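Local coordinates for Iron(3+)-hydroxamate-binding protein FhuD (Bacillus subtilis subsp. subtilis, PDB 3G9Q) that binds iron(3+)-hydroxamate complexes such as ferrichrome and hands them to the membrane permease of the FhuCBGD ABC transporter for iron import, at residues N34-F43 with G54-T62; V143-N154 with F206-W216. All coordinates share one frame; numbering follows the deposited sequence.

How the contacts relate
FhuD illustrates how a two-lobed solute-binding protein closes each lobe on itself. From the N terminus, the chain lays down strand 17-19, then edge strand 35-37, and contact 1 closes a short, irregular loop of ten residues back onto that edge, in the N-terminal lobe. It is complete before the chain builds the rest of its first sheet and traverses helix 118-143, the long helix linking the lobes. Contact 2, in the C-terminal lobe, starts where this helix ends and pairs strand 148-154 with strand 210-215, enclosing 51 residues that include strand 157-161. The contacts neither nest nor cross. The centres of contact 1 and contact 2 lie about 33 Å apart.

Contact 1. Residues N34-F43 with G54-T62; sequences NVVGAPENVF and GVENIGDGT
The Phe43 ring carries Ile58 on one face: CG1 of Ile58 sits 3.7 Å from the ring centroid and only 8° off its normal, a CH-pi contact. At the ring's edge, in plane, lie Pro39 O and Glu40 O, whereas Asn57 O and the CG of Glu56 approach obliquely around CZ. The second branch of Ile58, CG2, reaches Phe43 CD1 at 3.6 Å and also lies against the aliphatic CG of Glu40. With Ile58 CG1 beside its backbone N (chi1 -37°), one branch is set over the ring and the other against Glu40, whose OE2 pairs with Lys44 in a salt bridge. With an alanine in place of Phe43, Ile58 would probably lose the flat surface that seats its CG1, leaving that branch freer to turn.

Alongside, the two backbones run the same way, bridged once at Gly37 and Asn57. Asn57 N meets Val36 O at 3.0 Å from above the carbonyl plane, and Ala38 N meets Asn57 O at 2.8 Å in a straighter bond. A weak third bond joins Glu40 N to Gly59 O. Strand 35-37, the outermost of its parallel sheet, thus gains an irregular neighbour on the side away from strand 17-19: backbone bonds set the register, and apolar packing of Phe43 on Ile58 adds a side-chain contact beside them.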
loop_
_atom_site.group_PDB
_atom_site.type_symbol
_atom_site.label_atom_id
_atom_site.label_comp_id
_atom_site.label_asym_id
_atom_site.label_seq_id
_atom_site.Cartn_x
_atom_site.Cartn_y
_atom_site.Cartn_z
ATOM N N ASN A 34 14.844 -15.327 2.582
ATOM C CA ASN A 34 15.066 -15.493 1.171
ATOM C C ASN A 34 13.802 -16.015 0.473
ATOM O O ASN A 34 13.269 -17.081 0.815
ATOM C CB ASN A 34 16.259 -16.426 0.973
ATOM C CG ASN A 34 16.505 -16.749 -0.470
ATOM O OD1 ASN A 34 16.564 -15.857 -1.322
ATOM N ND2 ASN A 34 16.661 -18.033 -0.762
ATOM N N VAL A 35 13.313 -15.236 -0.489
ATOM C CA VAL A 35 12.123 -15.607 -1.235
ATOM C C VAL A 35 12.519 -16.055 -2.622
ATOM O O VAL A 35 13.240 -15.360 -3.344
ATOM C CB VAL A 35 11.112 -14.445 -1.311
ATOM C CG1 VAL A 35 9.886 -14.860 -2.129
ATOM C CG2 VAL A 35 10.700 -14.052 0.096
ATOM N N VAL A 36 12.029 -17.227 -2.990
ATOM C CA VAL A 36 12.386 -17.815 -4.263
ATOM C C VAL A 36 11.333 -17.676 -5.350
ATOM O O VAL A 36 11.617 -17.916 -6.520
ATOM C CB VAL A 36 12.785 -19.287 -4.035
ATOM C CG1 VAL A 36 13.865 -19.347 -2.954
ATOM C CG2 VAL A 36 11.577 -20.107 -3.605
ATOM N N GLY A 37 10.133 -17.253 -4.961
ATOM C CA GLY A 37 9.059 -17.056 -5.920
ATOM C C GLY A 37 8.033 -16.031 -5.450
ATOM O O GLY A 37 7.741 -15.921 -4.254
ATOM N N ALA A 38 7.485 -15.276 -6.396
ATOM C CA ALA A 38 6.483 -14.265 -6.095
ATOM C C ALA A 38 5.584 -14.073 -7.316
ATOM O O ALA A 38 6.000 -14.347 -8.442
ATOM C CB ALA A 38 7.155 -12.949 -5.731
ATOM N N PRO A 39 4.327 -13.633 -7.105
ATOM C CA PRO A 39 3.384 -13.407 -8.212
ATOM C C PRO A 39 3.788 -12.205 -9.087
ATOM O O PRO A 39 4.728 -11.473 -8.760
ATOM C CB PRO A 39 2.050 -13.212 -7.490
ATOM C CG PRO A 39 2.451 -12.692 -6.157
ATOM C CD PRO A 39 3.644 -13.521 -5.804
ATOM N N GLU A 40 3.077 -11.993 -10.190
ATOM C CA GLU A 40 3.415 -10.900 -11.104
ATOM C C GLU A 40 3.436 -9.488 -10.543
ATOM O O GLU A 40 4.345 -8.709 -10.837
ATOM C CB GLU A 40 2.507 -10.932 -12.338
ATOM C CG GLU A 40 3.203 -11.538 -13.556
ATOM C CD GLU A 40 4.431 -10.740 -14.004
ATOM O OE1 GLU A 40 5.331 -11.343 -14.636
ATOM O OE2 GLU A 40 4.485 -9.514 -13.733
ATOM N N ASN A 41 2.435 -9.143 -9.753
ATOM C CA ASN A 41 2.379 -7.803 -9.183
ATOM C C ASN A 41 3.738 -7.341 -8.690
ATOM O O ASN A 41 4.164 -6.227 -8.973
ATOM C CB ASN A 41 1.380 -7.790 -8.037
ATOM C CG ASN A 41 0.018 -8.225 -8.482
ATOM O OD1 ASN A 41 -0.578 -7.584 -9.349
ATOM N ND2 ASN A 41 -0.486 -9.329 -7.916
ATOM N N VAL A 42 4.413 -8.220 -7.965
ATOM C CA VAL A 42 5.716 -7.928 -7.400
ATOM C C VAL A 42 6.701 -7.354 -8.423
ATOM O O VAL A 42 7.374 -6.350 -8.170
ATOM C CB VAL A 42 6.280 -9.203 -6.744
ATOM C CG1 VAL A 42 7.651 -8.955 -6.155
ATOM C CG2 VAL A 42 5.307 -9.674 -5.673
ATOM N N PHE A 43 6.764 -7.976 -9.591
ATOM C CA PHE A 43 7.666 -7.526 -10.642
ATOM C C PHE A 43 7.107 -6.330 -11.400
ATOM O O PHE A 43 7.551 -6.028 -12.506
ATOM C CB PHE A 43 7.946 -8.675 -11.611
ATOM C CG PHE A 43 8.498 -9.887 -10.942
ATOM C CD1 PHE A 43 7.682 -10.693 -10.155
ATOM C CD2 PHE A 43 9.847 -10.190 -11.039
ATOM C CE1 PHE A 43 8.204 -11.775 -9.475
ATOM C CE2 PHE A 43 10.381 -11.272 -10.361
ATOM C CZ PHE A 43 9.561 -12.067 -9.577
ATOM N N GLY A 54 16.249 -9.659 -7.716
ATOM C CA GLY A 54 17.320 -10.607 -7.977
ATOM C C GLY A 54 17.085 -12.104 -7.912
ATOM O O GLY A 54 17.272 -12.815 -8.903
ATOM N N VAL A 55 16.665 -12.597 -6.756
ATOM C CA VAL A 55 16.481 -14.029 -6.595
ATOM C C VAL A 55 15.064 -14.621 -6.572
ATOM O O VAL A 55 14.750 -15.412 -5.678
ATOM C CB VAL A 55 17.237 -14.505 -5.320
ATOM C CG1 VAL A 55 18.734 -14.213 -5.466
ATOM C CG2 VAL A 55 16.686 -13.790 -4.082
ATOM N N GLU A 56 14.206 -14.262 -7.525
ATOM C CA GLU A 56 12.866 -14.855 -7.538
ATOM C C GLU A 56 12.229 -15.137 -8.884
ATOM O O GLU A 56 12.562 -14.529 -9.896
ATOM C CB GLU A 56 11.865 -14.046 -6.702
ATOM C CG GLU A 56 12.072 -12.560 -6.672
ATOM C CD GLU A 56 12.876 -12.143 -5.467
ATOM O OE1 GLU A 56 12.481 -12.527 -4.342
ATOM O OE2 GLU A 56 13.894 -11.435 -5.637
ATOM N N ASN A 57 11.305 -16.090 -8.864
ATOM C CA ASN A 57 10.556 -16.502 -10.039
ATOM C C ASN A 57 9.196 -15.790 -9.945
ATOM O O ASN A 57 8.788 -15.384 -8.856
ATOM C CB ASN A 57 10.371 -18.033 -10.018
ATOM C CG ASN A 57 10.794 -18.706 -11.328
ATOM O OD1 ASN A 57 11.711 -19.539 -11.349
ATOM N ND2 ASN A 57 10.121 -18.351 -12.423
ATOM N N ILE A 58 8.509 -15.642 -11.077
ATOM C CA ILE A 58 7.207 -14.985 -11.116
ATOM C C ILE A 58 6.051 -15.997 -10.979
ATOM O O ILE A 58 6.175 -16.999 -10.268
ATOM C CB ILE A 58 7.032 -14.164 -12.430
ATOM C CG1 ILE A 58 8.362 -13.514 -12.841
ATOM C CG2 ILE A 58 6.002 -13.061 -12.226
ATOM C CD1 ILE A 58 9.315 -14.438 -13.578
ATOM N N GLY A 59 4.934 -15.730 -11.654
ATOM C CA GLY A 59 3.773 -16.610 -11.585
ATOM C C GLY A 59 2.524 -15.759 -11.410
ATOM O O GLY A 59 2.627 -14.532 -11.446
ATOM N N ASP A 60 1.357 -16.388 -11.223
ATOM C CA ASP A 60 0.078 -15.666 -11.038
ATOM C C ASP A 60 -0.623 -16.057 -9.729
ATOM O O ASP A 60 -1.528 -15.361 -9.262
ATOM C CB ASP A 60 -0.878 -15.961 -12.196
ATOM C CG ASP A 60 -1.447 -17.371 -12.133
ATOM O OD1 ASP A 60 -0.642 -18.330 -12.075
ATOM O OD2 ASP A 60 -2.693 -17.519 -12.142
ATOM N N GLY A 61 -0.223 -17.190 -9.162
ATOM C CA GLY A 61 -0.820 -17.638 -7.916
ATOM C C GLY A 61 -1.711 -18.868 -8.005
ATOM O O GLY A 61 -2.453 -19.167 -7.064
ATOM N N THR A 62 -1.646 -19.589 -9.123
ATOM C CA THR A 62 -2.464 -20.790 -9.304
ATOM C C THR A 62 -1.609 -21.997 -9.684
ATOM O O THR A 62 -1.720 -23.058 -9.070
ATOM C CB THR A 62 -3.554 -20.592 -10.404
ATOM O OG1 THR A 62 -2.931 -20.402 -11.683
ATOM C CG2 THR A 62 -4.435 -19.383 -10.073
#

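Contact 2. Residues V143-N154 with F206-W216; sequences VGDKTISIMQTN and FAGDYIFAGPW
Thr147 places OG1 between its backbone N and carbonyl carbon (chi1 64°), and Asp209 keeps its CG beside its own N (chi1 -62°); these two rotations bring hydroxyl and carboxylate together where the strands begin. Asp209 OD2 takes two bonds from opposite faces of its plane: Thr147 N at 3.0 Å, on the anti side, and Thr147 OG1 at 2.7 Å, from above the plane. The same OG1 accepts from Asp209 N. The CG of Lys146 lies across this carboxylate, although its NZ stays 5.2 Å from Asp209 OD1, short of a salt bridge.

Beside this polar group, the Tyr210 ring has Val143 CG1 over one face and Lys146 CG at its edge, 3.7 Å from CE1; the ring also stacks with His241. Beyond it the strands pair in parallel, with Ser149 N bonded to Tyr210 O at 2.8 Å and Phe212 N to Ser149 O. The two bonds at Met151 are weak; Thr153 N to Gly214 O and Trp216 N to Thr153 O are firmer. On one side of the sheet selenomethionine Met151 packs its CG on Ile211 CG2 at 4.0 Å and its CE near Phe206; on the other, Ile148 CG1 meets the edge of Phe212. At the far end Asn154 and Trp216 lie side by side, Asn154 ND2 bonding Tyr159 OH, whose ring also meets Trp216, while Gln152 crosses Trp216 with amide and ring planes 73° apart.

Both strands lie inside the mixed sheet of the C-terminal lobe, flanked by strands 157-161 and 242-244. The chemistry changes along them: hydrogen bonds fix the start, where two donors would probably favour a charged Asp209, largely apolar side chains pack over the middle, and amides and an indole gather at the end.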
loop_
_atom_site.group_PDB
_atom_site.type_symbol
_atom_site.label_atom_id
_atom_site.label_comp_id
_atom_site.label_asym_id
_atom_site.label_seq_id
_atom_site.Cartn_x
_atom_site.Cartn_y
_atom_site.Cartn_z
ATOM N N VAL A 143 2.364 22.609 5.521
ATOM C CA VAL A 143 0.934 22.692 5.173
ATOM C C VAL A 143 -0.017 23.108 6.284
ATOM O O VAL A 143 -1.176 23.420 6.021
ATOM C CB VAL A 143 0.392 21.360 4.641
ATOM C CG1 VAL A 143 1.310 20.810 3.560
ATOM C CG2 VAL A 143 0.219 20.383 5.787
ATOM N N GLY A 144 0.461 23.101 7.521
ATOM C CA GLY A 144 -0.395 23.480 8.631
ATOM C C GLY A 144 -1.593 22.558 8.801
ATOM O O GLY A 144 -1.453 21.331 8.862
ATOM N N ASP A 145 -2.781 23.142 8.899
ATOM C CA ASP A 145 -3.984 22.339 9.051
ATOM C C ASP A 145 -4.684 22.238 7.705
ATOM O O ASP A 145 -5.878 21.937 7.631
ATOM C CB ASP A 145 -4.950 22.962 10.059
ATOM C CG ASP A 145 -4.298 23.273 11.381
ATOM O OD1 ASP A 145 -3.846 24.429 11.548
ATOM O OD2 ASP A 145 -4.238 22.364 12.241
ATOM N N LYS A 146 -3.948 22.530 6.639
ATOM C CA LYS A 146 -4.518 22.431 5.314
ATOM C C LYS A 146 -5.031 20.999 5.155
ATOM O O LYS A 146 -4.483 20.054 5.734
ATOM C CB LYS A 146 -3.469 22.753 4.256
ATOM C CG LYS A 146 -3.781 23.987 3.414
ATOM C CD LYS A 146 -3.892 25.250 4.236
ATOM C CE LYS A 146 -3.855 26.474 3.335
ATOM N NZ LYS A 146 -2.524 26.607 2.687
ATOM N N THR A 147 -6.103 20.859 4.386
ATOM C CA THR A 147 -6.739 19.578 4.148
ATOM C C THR A 147 -6.160 18.864 2.948
ATOM O O THR A 147 -5.591 19.481 2.039
ATOM C CB THR A 147 -8.211 19.767 3.871
ATOM O OG1 THR A 147 -8.372 20.518 2.656
ATOM C CG2 THR A 147 -8.868 20.517 5.024
ATOM N N ILE A 148 -6.328 17.554 2.925
ATOM C CA ILE A 148 -5.810 16.790 1.816
ATOM C C ILE A 148 -6.780 15.695 1.416
ATOM O O ILE A 148 -7.382 15.050 2.269
ATOM C CB ILE A 148 -4.435 16.204 2.172
ATOM C CG1 ILE A 148 -4.151 14.989 1.298
ATOM C CG2 ILE A 148 -4.364 15.875 3.649
ATOM C CD1 ILE A 148 -4.763 13.612 1.694
ATOM N N SER A 149 -6.940 15.501 0.109
ATOM C CA SER A 149 -7.853 14.491 -0.418
ATOM C C SER A 149 -7.116 13.357 -1.082
ATOM O O SER A 149 -5.970 13.500 -1.498
ATOM C CB SER A 149 -8.785 15.090 -1.479
ATOM O OG SER A 149 -9.451 16.243 -1.029
ATOM N N ILE A 150 -7.786 12.220 -1.185
ATOM C CA ILE A 150 -7.206 11.088 -1.885
ATOM C C ILE A 150 -8.296 10.510 -2.768
ATOM O O ILE A 150 -9.343 10.078 -2.272
ATOM C CB ILE A 150 -6.716 9.987 -0.952
ATOM C CG1 ILE A 150 -5.670 10.557 0.017
ATOM C CG2 ILE A 150 -6.140 8.846 -1.803
ATOM C CD1 ILE A 150 -5.316 9.643 1.186
HETATM N N MSE A 151 -8.072 10.515 -4.077
HETATM C CA MSE A 151 -9.075 9.976 -4.973
HETATM C C MSE A 151 -8.561 9.363 -6.258
HETATM O O MSE A 151 -7.557 9.797 -6.823
HETATM C CB MSE A 151 -10.150 11.038 -5.276
HETATM C CG MSE A 151 -9.653 12.466 -5.527
HETATM SE SE MSE A 151 -11.076 13.878 -5.554
HETATM C CE MSE A 151 -11.299 14.207 -3.622
ATOM N N GLN A 152 -9.250 8.314 -6.694
ATOM C CA GLN A 152 -8.885 7.628 -7.926
ATOM C C GLN A 152 -10.068 7.562 -8.855
ATOM O O GLN A 152 -11.218 7.482 -8.426
ATOM C CB GLN A 152 -8.375 6.218 -7.647
ATOM C CG GLN A 152 -7.111 6.183 -6.817
ATOM C CD GLN A 152 -6.616 4.778 -6.616
ATOM O OE1 GLN A 152 -7.320 3.929 -6.063
ATOM N NE2 GLN A 152 -5.401 4.517 -7.073
ATOM N N THR A 153 -9.761 7.572 -10.140
ATOM C CA THR A 153 -10.777 7.554 -11.171
ATOM C C THR A 153 -10.874 6.210 -11.871
ATOM O O THR A 153 -9.871 5.516 -12.052
ATOM C CB THR A 153 -10.469 8.633 -12.221
ATOM O OG1 THR A 153 -11.551 8.727 -13.155
ATOM C CG2 THR A 153 -9.177 8.288 -12.968
ATOM N N ASN A 154 -12.094 5.857 -12.263
ATOM C CA ASN A 154 -12.368 4.613 -12.967
ATOM C C ASN A 154 -13.652 4.763 -13.763
ATOM O O ASN A 154 -14.730 4.419 -13.287
ATOM C CB ASN A 154 -12.517 3.456 -11.983
ATOM C CG ASN A 154 -12.843 2.147 -12.679
ATOM O OD1 ASN A 154 -12.122 1.710 -13.588
ATOM N ND2 ASN A 154 -13.930 1.513 -12.255
ATOM N N PHE A 206 -15.846 17.791 -2.043
ATOM C CA PHE A 206 -14.902 16.955 -1.307
ATOM C C PHE A 206 -13.482 17.478 -1.406
ATOM O O PHE A 206 -12.745 17.473 -0.425
ATOM C CB PHE A 206 -14.927 15.539 -1.865
ATOM C CG PHE A 206 -16.043 14.705 -1.340
ATOM C CD1 PHE A 206 -15.948 14.122 -0.072
ATOM C CD2 PHE A 206 -17.174 14.466 -2.118
ATOM C CE1 PHE A 206 -16.957 13.301 0.416
ATOM C CE2 PHE A 206 -18.194 13.648 -1.643
ATOM C CZ PHE A 206 -18.085 13.059 -0.365
ATOM N N ALA A 207 -13.114 17.912 -2.611
ATOM C CA ALA A 207 -11.787 18.424 -2.916
ATOM C C ALA A 207 -11.168 19.299 -1.841
ATOM O O ALA A 207 -11.738 20.312 -1.422
ATOM C CB ALA A 207 -11.826 19.174 -4.227
ATOM N N GLY A 208 -9.987 18.890 -1.400
ATOM C CA GLY A 208 -9.275 19.645 -0.394
ATOM C C GLY A 208 -8.245 20.561 -1.025
ATOM O O GLY A 208 -8.222 20.745 -2.248
ATOM N N ASP A 209 -7.399 21.129 -0.166
ATOM C CA ASP A 209 -6.318 22.051 -0.536
ATOM C C ASP A 209 -5.252 21.331 -1.351
ATOM O O ASP A 209 -4.702 21.889 -2.301
ATOM C CB ASP A 209 -5.705 22.635 0.742
ATOM C CG ASP A 209 -6.712 23.450 1.554
ATOM O OD1 ASP A 209 -7.017 24.586 1.139
ATOM O OD2 ASP A 209 -7.211 22.960 2.587
ATOM N N TYR A 210 -4.957 20.094 -0.956
ATOM C CA TYR A 210 -3.985 19.266 -1.669
ATOM C C TYR A 210 -4.656 17.962 -2.072
ATOM O O TYR A 210 -5.457 17.412 -1.319
ATOM C CB TYR A 210 -2.758 18.964 -0.808
ATOM C CG TYR A 210 -1.967 20.188 -0.429
ATOM C CD1 TYR A 210 -2.385 21.010 0.624
ATOM C CD2 TYR A 210 -0.809 20.538 -1.131
ATOM C CE1 TYR A 210 -1.676 22.150 0.975
ATOM C CE2 TYR A 210 -0.087 21.679 -0.788
ATOM C CZ TYR A 210 -0.527 22.482 0.267
ATOM O OH TYR A 210 0.180 23.621 0.621
ATOM N N ILE A 211 -4.323 17.472 -3.260
ATOM C CA ILE A 211 -4.922 16.243 -3.747
ATOM C C ILE A 211 -3.954 15.261 -4.376
ATOM O O ILE A 211 -3.068 15.638 -5.133
ATOM C CB ILE A 211 -6.000 16.535 -4.790
ATOM C CG1 ILE A 211 -6.951 17.621 -4.273
ATOM C CG2 ILE A 211 -6.755 15.245 -5.098
ATOM C CD1 ILE A 211 -7.718 17.419 -3.004
ATOM N N PHE A 212 -4.127 13.992 -4.047
ATOM C CA PHE A 212 -3.303 12.940 -4.622
ATOM C C PHE A 212 -4.252 12.158 -5.518
ATOM O O PHE A 212 -4.956 11.276 -5.045
ATOM C CB PHE A 212 -2.764 12.019 -3.523
ATOM C CG PHE A 212 -1.560 12.551 -2.820
ATOM C CD1 PHE A 212 -1.675 13.196 -1.603
ATOM C CD2 PHE A 212 -0.304 12.432 -3.396
ATOM C CE1 PHE A 212 -0.555 13.719 -0.975
ATOM C CE2 PHE A 212 0.812 12.951 -2.772
ATOM C CZ PHE A 212 0.689 13.596 -1.561
ATOM N N ALA A 213 -4.293 12.475 -6.801
ATOM C CA ALA A 213 -5.213 11.760 -7.668
ATOM C C ALA A 213 -4.528 10.909 -8.713
ATOM O O ALA A 213 -3.376 11.151 -9.087
ATOM C CB ALA A 213 -6.164 12.729 -8.340
ATOM N N GLY A 214 -5.253 9.902 -9.185
ATOM C CA GLY A 214 -4.711 9.029 -10.201
ATOM C C GLY A 214 -5.723 7.984 -10.601
ATOM O O GLY A 214 -6.796 7.894 -9.999
ATOM N N PRO A 215 -5.419 7.184 -11.632
ATOM C CA PRO A 215 -6.368 6.154 -12.051
ATOM C C PRO A 215 -6.470 5.013 -11.028
ATOM O O PRO A 215 -5.573 4.817 -10.197
ATOM C CB PRO A 215 -5.806 5.697 -13.396
ATOM C CG PRO A 215 -4.338 5.890 -13.221
ATOM C CD PRO A 215 -4.252 7.225 -12.534
ATOM N N TRP A 216 -7.582 4.279 -11.089
ATOM C CA TRP A 216 -7.833 3.145 -10.203
ATOM C C TRP A 216 -6.924 1.976 -10.577
ATOM O O TRP A 216 -6.724 1.060 -9.783
ATOM C CB TRP A 216 -9.295 2.718 -10.295
ATOM C CG TRP A 216 -9.626 1.586 -9.398
ATOM C CD1 TRP A 216 -9.617 1.593 -8.035
ATOM C CD2 TRP A 216 -10.022 0.270 -9.793
ATOM N NE1 TRP A 216 -9.986 0.361 -7.551
ATOM C CE2 TRP A 216 -10.241 -0.473 -8.609
ATOM C CE3 TRP A 216 -10.214 -0.357 -11.032
ATOM C CZ2 TRP A 216 -10.645 -1.813 -8.626
ATOM C CZ3 TRP A 216 -10.617 -1.690 -11.049
ATOM C CH2 TRP A 216 -10.827 -2.402 -9.849
#